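Local coordinates for probable L,D-transpeptidase 3 (Mycobacterium tuberculosis, PDB 6D4K), which is a probable L,D-transpeptidase of cell-wall biogenesis that does not form 3->3 peptidoglycan cross-links from tetrapeptide stems and may anchor proteins to peptidoglycan, at residues V46-A51 and N83-W88. Numbering follows the deposited sequence.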
ATOM      1  N   VAL A  46     -12.994  -7.223   1.648  1.00 16.34           N
ATOM      2  CA  VAL A  46     -12.777  -7.533   3.061  1.00 16.72           C
ATOM      3  C   VAL A  46     -14.124  -7.874   3.690  1.00 17.23           C
ATOM      4  O   VAL A  46     -15.040  -7.042   3.705  1.00 17.62           O
ATOM      5  CB  VAL A  46     -12.086  -6.378   3.803  1.00 17.44           C
ATOM      6  CG1 VAL A  46     -11.712  -6.804   5.232  1.00 20.20           C
ATOM      7  CG2 VAL A  46     -10.855  -5.914   3.030  1.00 20.25           C
ATOM      8  N   VAL A  47     -14.237  -9.090   4.209  1.00 16.99           N
ATOM      9  CA  VAL A  47     -15.490  -9.622   4.714  1.00 17.10           C
ATOM     10  C   VAL A  47     -15.371  -9.733   6.235  1.00 17.81           C
ATOM     11  O   VAL A  47     -14.495 -10.438   6.745  1.00 18.42           O
ATOM     12  CB  VAL A  47     -15.810 -10.991   4.087  1.00 17.69           C
ATOM     13  CG1 VAL A  47     -17.142 -11.494   4.633  1.00 19.32           C
ATOM     14  CG2 VAL A  47     -15.818 -10.913   2.537  1.00 18.15           C
ATOM     15  N   THR A  48     -16.242  -9.030   6.958  1.00 17.93           N
ATOM     16  CA  THR A  48     -16.249  -9.044   8.419  1.00 18.41           C
ATOM     17  C   THR A  48     -17.445  -9.858   8.886  1.00 19.14           C
ATOM     18  O   THR A  48     -18.586  -9.573   8.498  1.00 21.47           O
ATOM     19  CB  THR A  48     -16.325  -7.622   8.975  1.00 20.01           C
ATOM     20  OG1 THR A  48     -15.146  -6.909   8.587  1.00 22.89           O
ATOM     21  CG2 THR A  48     -16.433  -7.653  10.511  1.00 23.82           C
ATOM     22  N   PHE A  49     -17.178 -10.866   9.705  1.00 18.34           N
ATOM     23  CA  PHE A  49     -18.213 -11.757  10.207  1.00 18.59           C
ATOM     24  C   PHE A  49     -18.815 -11.244  11.512  1.00 18.24           C
ATOM     25  O   PHE A  49     -18.159 -10.553  12.292  1.00 19.23           O
ATOM     26  CB  PHE A  49     -17.663 -13.169  10.412  1.00 18.50           C
ATOM     27  CG  PHE A  49     -17.274 -13.847   9.134  1.00 17.36           C
ATOM     28  CD1 PHE A  49     -18.238 -14.488   8.374  1.00 18.13           C
ATOM     29  CD2 PHE A  49     -15.962 -13.840   8.699  1.00 16.49           C
ATOM     30  CE1 PHE A  49     -17.900 -15.139   7.187  1.00 19.46           C
ATOM     31  CE2 PHE A  49     -15.603 -14.473   7.492  1.00 18.28           C
ATOM     32  CZ  PHE A  49     -16.577 -15.130   6.751  1.00 18.54           C
ATOM     33  N   SER A  50     -20.079 -11.596  11.753  0.66 18.07           N
ATOM     34  CA  SER A  50     -20.736 -11.139  12.978  0.66 20.11           C
ATOM     35  C   SER A  50     -20.116 -11.764  14.218  0.66 18.50           C
ATOM     36  O   SER A  50     -20.163 -11.161  15.291  0.66 18.26           O
ATOM     37  CB  SER A  50     -22.245 -11.392  12.914  0.66 24.13           C
ATOM     38  OG  SER A  50     -22.843 -10.537  11.962  0.66 28.72           O
ATOM     39  N   ALA A  51     -19.525 -12.950  14.100  1.00 19.21           N
ATOM     40  CA  ALA A  51     -18.866 -13.591  15.231  1.00 19.56           C
ATOM     41  C   ALA A  51     -17.594 -14.295  14.771  1.00 20.13           C
ATOM     42  O   ALA A  51     -17.500 -14.715  13.615  1.00 20.20           O
ATOM     43  CB  ALA A  51     -19.777 -14.615  15.923  1.00 22.16           C
ATOM     44  N   ASN A  83     -10.002 -13.807  13.422  1.00 27.45           N
ATOM     45  CA  ASN A  83     -11.001 -14.875  13.466  1.00 26.56           C
ATOM     46  C   ASN A  83     -12.309 -14.462  12.827  1.00 22.23           C
ATOM     47  O   ASN A  83     -13.097 -15.329  12.433  1.00 22.56           O
ATOM     48  CB  ASN A  83     -11.315 -15.304  14.902  1.00 31.46           C
ATOM     49  CG  ASN A  83     -10.100 -15.762  15.653  1.00 40.88           C
ATOM     50  OD1 ASN A  83      -9.367 -16.642  15.194  1.00 44.12           O
ATOM     51  ND2 ASN A  83      -9.885 -15.187  16.833  1.00 41.11           N
ATOM     52  N   ASP A  84     -12.562 -13.159  12.712  1.00 21.97           N
ATOM     53  CA  ASP A  84     -13.815 -12.667  12.160  1.00 20.67           C
ATOM     54  C   ASP A  84     -13.630 -11.794  10.929  1.00 19.04           C
ATOM     55  O   ASP A  84     -14.569 -11.081  10.548  1.00 20.04           O
ATOM     56  CB  ASP A  84     -14.618 -11.904  13.223  1.00 20.83           C
ATOM     57  CG  ASP A  84     -13.868 -10.698  13.781  1.00 24.60           C
ATOM     58  OD1 ASP A  84     -14.487  -9.912  14.536  1.00 29.44           O
ATOM     59  OD2 ASP A  84     -12.668 -10.529  13.480  1.00 25.69           O
ATOM     60  N   VAL A  85     -12.441 -11.789  10.319  1.00 18.24           N
ATOM     61  CA  VAL A  85     -12.198 -10.986   9.125  1.00 19.68           C
ATOM     62  C   VAL A  85     -11.411 -11.817   8.128  1.00 18.84           C
ATOM     63  O   VAL A  85     -10.285 -12.237   8.415  1.00 19.92           O
ATOM     64  CB  VAL A  85     -11.456  -9.672   9.415  1.00 20.22           C
ATOM     65  CG1 VAL A  85     -11.175  -8.939   8.094  1.00 22.61           C
ATOM     66  CG2 VAL A  85     -12.279  -8.782  10.360  1.00 22.67           C
ATOM     67  N   VAL A  86     -11.977 -12.022   6.942  1.00 17.12           N
ATOM     68  CA  VAL A  86     -11.244 -12.632   5.838  1.00 16.15           C
ATOM     69  C   VAL A  86     -11.220 -11.640   4.684  1.00 16.55           C
ATOM     70  O   VAL A  86     -12.229 -10.999   4.376  1.00 16.71           O
ATOM     71  CB  VAL A  86     -11.788 -14.023   5.409  1.00 16.73           C
ATOM     72  CG1 VAL A  86     -13.171 -13.930   4.750  1.00 18.26           C
ATOM     73  CG2 VAL A  86     -10.785 -14.757   4.506  1.00 16.18           C
ATOM     74  N   GLN A  87     -10.065 -11.482   4.061  1.00 18.39           N
ATOM     75  CA  GLN A  87      -9.985 -10.628   2.890  1.00 17.61           C
ATOM     76  C   GLN A  87      -9.701 -11.464   1.658  1.00 19.40           C
ATOM     77  O   GLN A  87      -9.004 -12.483   1.727  1.00 19.02           O
ATOM     78  CB  GLN A  87      -8.944  -9.519   3.030  1.00 21.05           C
ATOM     79  CG  GLN A  87      -7.508  -9.906   2.864  1.00 23.72           C
ATOM     80  CD  GLN A  87      -6.621  -8.696   2.885  1.00 24.80           C
ATOM     81  OE1 GLN A  87      -7.106  -7.571   3.014  1.00 28.72           O
ATOM     82  NE2 GLN A  87      -5.317  -8.910   2.792  1.00 26.44           N
ATOM     83  N   TRP A  88     -10.263 -11.035   0.544  1.00 17.04           N
ATOM     84  CA  TRP A  88     -10.090 -11.707  -0.736  1.00 17.41           C
ATOM     85  C   TRP A  88      -9.225 -10.783  -1.578  1.00 16.29           C
ATOM     86  O   TRP A  88      -9.630  -9.659  -1.893  1.00 16.75           O
ATOM     87  CB  TRP A  88     -11.463 -11.940  -1.343  1.00 17.89           C
ATOM     88  CG  TRP A  88     -11.500 -12.718  -2.611  1.00 17.39           C
ATOM     89  CD1 TRP A  88     -11.558 -14.084  -2.749  1.00 19.02           C
ATOM     90  CD2 TRP A  88     -11.563 -12.181  -3.935  1.00 17.76           C
ATOM     91  NE1 TRP A  88     -11.640 -14.423  -4.087  1.00 19.29           N
ATOM     92  CE2 TRP A  88     -11.631 -13.271  -4.831  1.00 19.10           C
ATOM     93  CE3 TRP A  88     -11.541 -10.882  -4.453  1.00 18.13           C
ATOM     94  CZ2 TRP A  88     -11.714 -13.090  -6.208  1.00 19.36           C
ATOM     95  CZ3 TRP A  88     -11.606 -10.711  -5.822  1.00 19.59           C
ATOM     96  CH2 TRP A  88     -11.690 -11.813  -6.687  1.00 19.64           C
TER
HETATM   97  O   HOH W   1     -16.858 -10.818  15.266  1.00 23.97           O
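Asp84, Val86 and Val46 lose the most surface where 46-51 meets 83-88; the short strands 46-49 and 85-88 run antiparallel, their axes at 162° and 4.7 Å apart at the closest. Asp84 acts mainly through its main chain: its O accepts a nearly straight hydrogen bond from Phe49 N (2.8 Å, 173° at the hydrogen), although the donor is tilted from the carbonyl plane. The same oxygen lies at the edge of the Phe49 ring, near its plane, 3.6 Å from CD2, and takes a CA-H...O contact from Thr48. Beyond the Phe49 N to Asp84 O bond, Asp84 OD1 is 2.6 Å from a water that also reaches Phe49 O, a solvent link where the pairing ends. Val86 and Val47 form the hydrogen-bonded pair, with Val47 N to Val86 O at 2.8 Å and Val86 N to Val47 O at 3.0 Å. With chi1 at 69°, Val86 CG1 sits between its own N and carbonyl carbon, from where it reaches Phe49 CE2 obliquely at 3.7 Å and also packs on Val47 CB. The other face of the sheet carries Val46, whose CG1 meets Val85 CG1 at 3.6 Å along a diagonal, while its CG2 approaches Gln87 CB at an angle; Val46 and Gln87 form a non-hydrogen-bonded pair. The contact joins the two central strands of a four-stranded antiparallel sheet in the bacterial Ig-like domain, away from the predicted active-site residues His218 and Cys236. Strand 28-32 bonds to the far edge of 45-49 through Val46 and Thr48, and strand 76-80 flanks 85-90, with Phe78 and Trp80 against Val86 and Glu79 holding Gln87 NE2.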